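Fiber (Murine adenovirus 2, PDB 5NBH) probably attaches the virion to host cells through its distal shaft-and-head domain, which binds N-acetylglucosamine and is the part modelled here. Local coordinates at residues Q138-G141 and T142-S145; L202-L206 and G207-I211. All blocks are in the same frame, centred on the assembly; numbering follows the deposited sequence. Where two conformers were deposited one is given.

Contact 1: Q138-G141 and T142-S145; sequences QFDG and TLGS
Phe139 opens the contact by resting against the chain that curls back after the strand. Its CG lies anti to the carbonyl carbon (chi1 -57°), and this brings the CD2 edge of the ring to 3.3 Å from Gly144 O, close to the ring plane. The CA of Phe139 also makes a CA-H...O contact with Ser145 O. Outside the two segments, the same ring meets that of Phe209 and touches Cys146, Met151 and Ile168, so it is buried. Asp140 takes part in all four hydrogen bonds between the segments. Its backbone N donates a nearly straight bond of 2.8 Å to Ser145 O, and its own carbonyl O accepts a more bent one from Gly144 N, also 2.8 Å long; together they close the loop at its base. Its side chain swings into the loop because CG stands anti to the backbone N (chi1 -171°). There OD1 receives Thr142 N and Leu143 N, each at 2.9 Å. The two donors approach on the anti side of the carboxylate but from opposite faces of its plane, and the bond from Leu143 is the straighter, at 172°. A water bridges OD1 to Thr142 OG1, donating to the carboxylate oxygen. Gly141 makes the corner. An aspartate whose carboxylate takes up the N-H two residues ahead forms an Asx turn, here extended to a third residue. Gly144 turns with a positive phi, where a CB would press on the carbonyl O of Leu143. Three donors converge on OD1, two amides and a water, which fixes the rotation of the carboxylate and would be expected to favour its ionised form.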
loop_
_atom_site.group_PDB
_atom_site.type_symbol
_atom_site.label_atom_id
_atom_site.label_comp_id
_atom_site.label_asym_id
_atom_site.label_seq_id
_atom_site.Cartn_x
_atom_site.Cartn_y
_atom_site.Cartn_z
ATOM N N GLN A 138 11.576 -19.041 2.994
ATOM C CA GLN A 138 11.029 -20.170 2.261
ATOM C C GLN A 138 9.546 -20.292 2.599
ATOM O O GLN A 138 9.181 -20.170 3.763
ATOM C CB GLN A 138 11.749 -21.440 2.710
ATOM C CG GLN A 138 11.425 -22.693 1.931
ATOM C CD GLN A 138 12.112 -23.913 2.511
ATOM O OE1 GLN A 138 11.820 -25.029 2.108
ATOM N NE2 GLN A 138 13.015 -23.708 3.466
ATOM N N PHE A 139 8.745 -20.560 1.588
ATOM C CA PHE A 139 7.315 -20.729 1.726
ATOM C C PHE A 139 6.908 -21.966 0.949
ATOM O O PHE A 139 7.377 -22.194 -0.184
ATOM C CB PHE A 139 6.570 -19.527 1.130
ATOM C CG PHE A 139 6.969 -18.213 1.719
ATOM C CD1 PHE A 139 8.046 -17.506 1.192
ATOM C CD2 PHE A 139 6.260 -17.650 2.775
ATOM C CE1 PHE A 139 8.426 -16.296 1.724
ATOM C CE2 PHE A 139 6.629 -16.426 3.316
ATOM C CZ PHE A 139 7.720 -15.748 2.793
ATOM N N ASP A 140 5.945 -22.701 1.491
ATOM C CA ASP A 140 5.394 -23.840 0.759
ATOM C C ASP A 140 4.916 -23.419 -0.632
ATOM O O ASP A 140 4.162 -22.480 -0.772
ATOM C CB ASP A 140 4.266 -24.502 1.576
ATOM C CG ASP A 140 3.817 -25.810 0.944
ATOM O OD1 ASP A 140 3.145 -25.779 -0.095
ATOM O OD2 ASP A 140 4.208 -26.869 1.474
ATOM N N GLY A 141 5.361 -24.111 -1.673
ATOM C CA GLY A 141 5.092 -23.696 -3.033
ATOM C C GLY A 141 3.656 -23.836 -3.507
ATOM O O GLY A 141 3.324 -23.285 -4.547
ATOM N N THR A 142 2.849 -24.579 -2.752
ATOM C CA THR A 142 1.422 -24.812 -3.058
ATOM C C THR A 142 0.484 -24.083 -2.083
ATOM O O THR A 142 -0.540 -23.536 -2.518
ATOM C CB THR A 142 1.122 -26.325 -3.018
ATOM O OG1 THR A 142 1.991 -26.993 -3.942
ATOM C CG2 THR A 142 -0.293 -26.595 -3.426
ATOM N N LEU A 143 0.811 -24.117 -0.791
ATOM C CA LEU A 143 0.034 -23.488 0.266
ATOM C C LEU A 143 0.456 -22.048 0.640
ATOM O O LEU A 143 -0.328 -21.319 1.286
ATOM C CB LEU A 143 0.102 -24.344 1.532
ATOM C CG LEU A 143 -0.335 -25.810 1.393
ATOM C CD1 LEU A 143 -0.098 -26.513 2.708
ATOM C CD2 LEU A 143 -1.799 -25.930 0.967
ATOM N N GLY A 144 1.694 -21.656 0.322
ATOM C CA GLY A 144 2.196 -20.331 0.694
ATOM C C GLY A 144 2.702 -20.202 2.131
ATOM O O GLY A 144 3.326 -19.181 2.478
ATOM N N SER A 145 2.446 -21.199 2.985
ATOM C CA SER A 145 2.833 -21.135 4.379
ATOM C C SER A 145 4.344 -20.958 4.578
ATOM O O SER A 145 5.116 -21.699 4.003
ATOM C CB SER A 145 2.432 -22.425 5.113
ATOM O OG SER A 145 1.026 -22.565 5.092
HETATM O O HOH W 1 3.863 -27.966 -1.976
#

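Contact 2: L202-L206 and G207-I211; sequences LTYRL and GNFYI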
loop_
_atom_site.group_PDB
_atom_site.type_symbol
_atom_site.label_atom_id
_atom_site.label_comp_id
_atom_site.label_asym_id
_atom_site.label_seq_id
_atom_site.Cartn_x
_atom_site.Cartn_y
_atom_site.Cartn_z
ATOM N N LEU A 202 12.932 -13.396 -6.247
ATOM C CA LEU A 202 11.862 -14.373 -6.065
ATOM C C LEU A 202 12.137 -15.568 -6.961
ATOM O O LEU A 202 12.299 -15.405 -8.168
ATOM C CB LEU A 202 10.519 -13.785 -6.487
ATOM C CG LEU A 202 9.818 -12.905 -5.432
ATOM C CD1 LEU A 202 10.683 -11.891 -4.726
ATOM C CD2 LEU A 202 8.601 -12.264 -6.105
ATOM N N THR A 203 12.169 -16.749 -6.381
ATOM C CA THR A 203 12.388 -17.987 -7.186
ATOM C C THR A 203 11.569 -19.136 -6.638
ATOM O O THR A 203 11.094 -19.067 -5.517
ATOM C CB THR A 203 13.864 -18.416 -7.142
ATOM O OG1 THR A 203 14.294 -18.612 -5.796
ATOM C CG2 THR A 203 14.729 -17.370 -7.786
ATOM N N TYR A 204 11.449 -20.208 -7.418
ATOM C CA TYR A 204 11.011 -21.475 -6.876
ATOM C C TYR A 204 12.134 -22.513 -7.082
ATOM O O TYR A 204 12.764 -22.565 -8.151
ATOM C CB TYR A 204 9.784 -22.007 -7.560
ATOM C CG TYR A 204 8.463 -21.310 -7.275
ATOM C CD1 TYR A 204 8.160 -20.087 -7.875
ATOM C CD2 TYR A 204 7.520 -21.889 -6.425
ATOM C CE1 TYR A 204 6.954 -19.444 -7.611
ATOM C CE2 TYR A 204 6.284 -21.274 -6.197
ATOM C CZ TYR A 204 6.014 -20.068 -6.801
ATOM O OH TYR A 204 4.790 -19.466 -6.590
ATOM N N ARG A 205 12.326 -23.318 -6.065
ATOM C CA ARG A 205 13.125 -24.548 -6.204
ATOM C C ARG A 205 12.677 -25.596 -5.224
ATOM O O ARG A 205 12.171 -25.279 -4.157
ATOM C CB ARG A 205 14.604 -24.246 -6.048
ATOM C CG ARG A 205 15.097 -23.853 -4.658
ATOM C CD ARG A 205 16.628 -23.827 -4.683
ATOM N NE ARG A 205 17.194 -23.583 -3.364
ATOM C CZ ARG A 205 17.354 -22.377 -2.796
ATOM N NH1 ARG A 205 17.009 -21.263 -3.430
ATOM N NH2 ARG A 205 17.885 -22.282 -1.577
ATOM N N LEU A 206 12.840 -26.870 -5.603
ATOM C CA LEU A 206 12.515 -27.967 -4.707
ATOM C C LEU A 206 11.015 -27.959 -4.297
ATOM O O LEU A 206 10.673 -28.440 -3.238
ATOM C CB LEU A 206 13.441 -27.934 -3.501
ATOM C CG LEU A 206 14.957 -27.806 -3.827
ATOM C CD1 LEU A 206 15.781 -27.918 -2.557
ATOM C CD2 LEU A 206 15.436 -28.814 -4.872
ATOM N N GLY A 207 10.170 -27.408 -5.166
ATOM C CA GLY A 207 8.723 -27.301 -4.965
ATOM C C GLY A 207 8.272 -26.100 -4.129
ATOM O O GLY A 207 7.071 -25.959 -3.868
ATOM N N ASN A 208 9.217 -25.270 -3.676
ATOM C CA ASN A 208 8.924 -24.200 -2.700
ATOM C C ASN A 208 9.310 -22.812 -3.250
ATOM O O ASN A 208 10.074 -22.687 -4.195
ATOM C CB ASN A 208 9.596 -24.463 -1.379
ATOM C CG ASN A 208 8.925 -25.569 -0.588
ATOM O OD1 ASN A 208 7.721 -25.858 -0.769
ATOM N ND2 ASN A 208 9.695 -26.212 0.248
ATOM N N PHE A 209 8.692 -21.779 -2.671
ATOM C CA PHE A 209 8.863 -20.370 -3.080
ATOM C C PHE A 209 9.865 -19.733 -2.138
ATOM O O PHE A 209 9.730 -19.874 -0.951
ATOM C CB PHE A 209 7.486 -19.664 -2.970
ATOM C CG PHE A 209 7.544 -18.158 -3.037
ATOM C CD1 PHE A 209 8.262 -17.520 -4.021
ATOM C CD2 PHE A 209 6.792 -17.381 -2.153
ATOM C CE1 PHE A 209 8.296 -16.149 -4.105
ATOM C CE2 PHE A 209 6.798 -15.999 -2.235
ATOM C CZ PHE A 209 7.547 -15.383 -3.202
ATOM N N TYR A 210 10.890 -19.092 -2.700
ATOM C CA TYR A 210 11.932 -18.410 -1.985
ATOM C C TYR A 210 11.942 -16.913 -2.288
ATOM O O TYR A 210 11.889 -16.488 -3.444
ATOM C CB TYR A 210 13.304 -18.955 -2.368
ATOM C CG TYR A 210 13.581 -20.376 -1.934
ATOM C CD1 TYR A 210 12.914 -21.458 -2.540
ATOM C CD2 TYR A 210 14.527 -20.641 -0.976
ATOM C CE1 TYR A 210 13.153 -22.755 -2.140
ATOM C CE2 TYR A 210 14.806 -21.960 -0.577
ATOM C CZ TYR A 210 14.113 -23.012 -1.168
ATOM O OH TYR A 210 14.401 -24.311 -0.797
ATOM N N ILE A 211 12.016 -16.123 -1.221
ATOM C CA ILE A 211 12.396 -14.718 -1.288
ATOM C C ILE A 211 13.780 -14.665 -0.684
ATOM O O ILE A 211 13.978 -14.972 0.520
ATOM C CB ILE A 211 11.427 -13.774 -0.529
ATOM C CG1 ILE A 211 10.050 -13.879 -1.132
ATOM C CG2 ILE A 211 11.948 -12.340 -0.506
ATOM C CD1 ILE A 211 8.994 -12.986 -0.506
HETATM O O HOH W 2 15.074 -16.374 -4.389
HETATM O O HOH W 3 16.937 -25.047 0.084
#
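Arg205 lays its guanidinium flat on the ring of Tyr210, diagonally across the hairpin. Arg205 CZ sits 3.8 Å from the centroid of the Tyr210 ring, and the two planes differ by 23°, a stacked cation-pi pair. The arginine gets there by placing CG between its backbone N and carbonyl carbon (chi1 70°), then running extended to NE; CG itself packs 3.4 Å from Tyr210 CE1. NH2 continues to a salt bridge with Glu136, while a water bonded to Tyr210 OH touches NH2 weakly. On this face too, Thr203 OG1 lies 3.6 Å from Tyr210 CB.

The other face carries Leu202, Tyr204, Phe209 and Ile211 and is largely apolar. Phe209 has CG anti to its backbone N (chi1 166°), which carries the ring along the sheet toward Leu202; Leu202 CG meets its edge in plane, 3.8 Å from Phe209 CE1. Phe209 CB instead lies over the face of the Tyr204 ring, a CH-pi contact 4.2 Å from the centroid, and the two rings sit obliquely. Tyr204 OH bonds to Pro170 O.

In the backbone, Thr203 and Tyr210 form a hydrogen-bonded antiparallel pair, with Tyr210 N reaching Thr203 O at 2.8 Å. Arg205 and Asn208 form another and close a type I' turn, whose positive phi angles fall on Leu206 and Gly207. The hairpin thus joins strands 191-205 and 208-217 in the middle of a four-stranded antiparallel sheet, between strands 179-188 and 131-140, with Leu202 and Phe209 facing strand 223-231 of the second sheet.

Contact 1 is the loop that follows strand 131-140 and contact 2 turns a hairpin; they meet side by side in one sheet, their centres about 8 Å apart. Strand 131-140 borders strand 208-217, and the probable backbone bond from Phe139 N to Phe209 O, 2.8 Å, continues the pairing up to the loop. Asn208, at the hairpin turn, ties contact 2 to the strand and the loop of contact 1: its ND2 lies 3.1 Å from Gln138 OE1, a weak bond, and its OD1 takes the N-H of Gly141. Both lie away from the N-acetylglucosamine site seen in another structure of this protein (Asn97, Glu102, Thr130, Thr132 and Gln133); no sugar is bound to this chain.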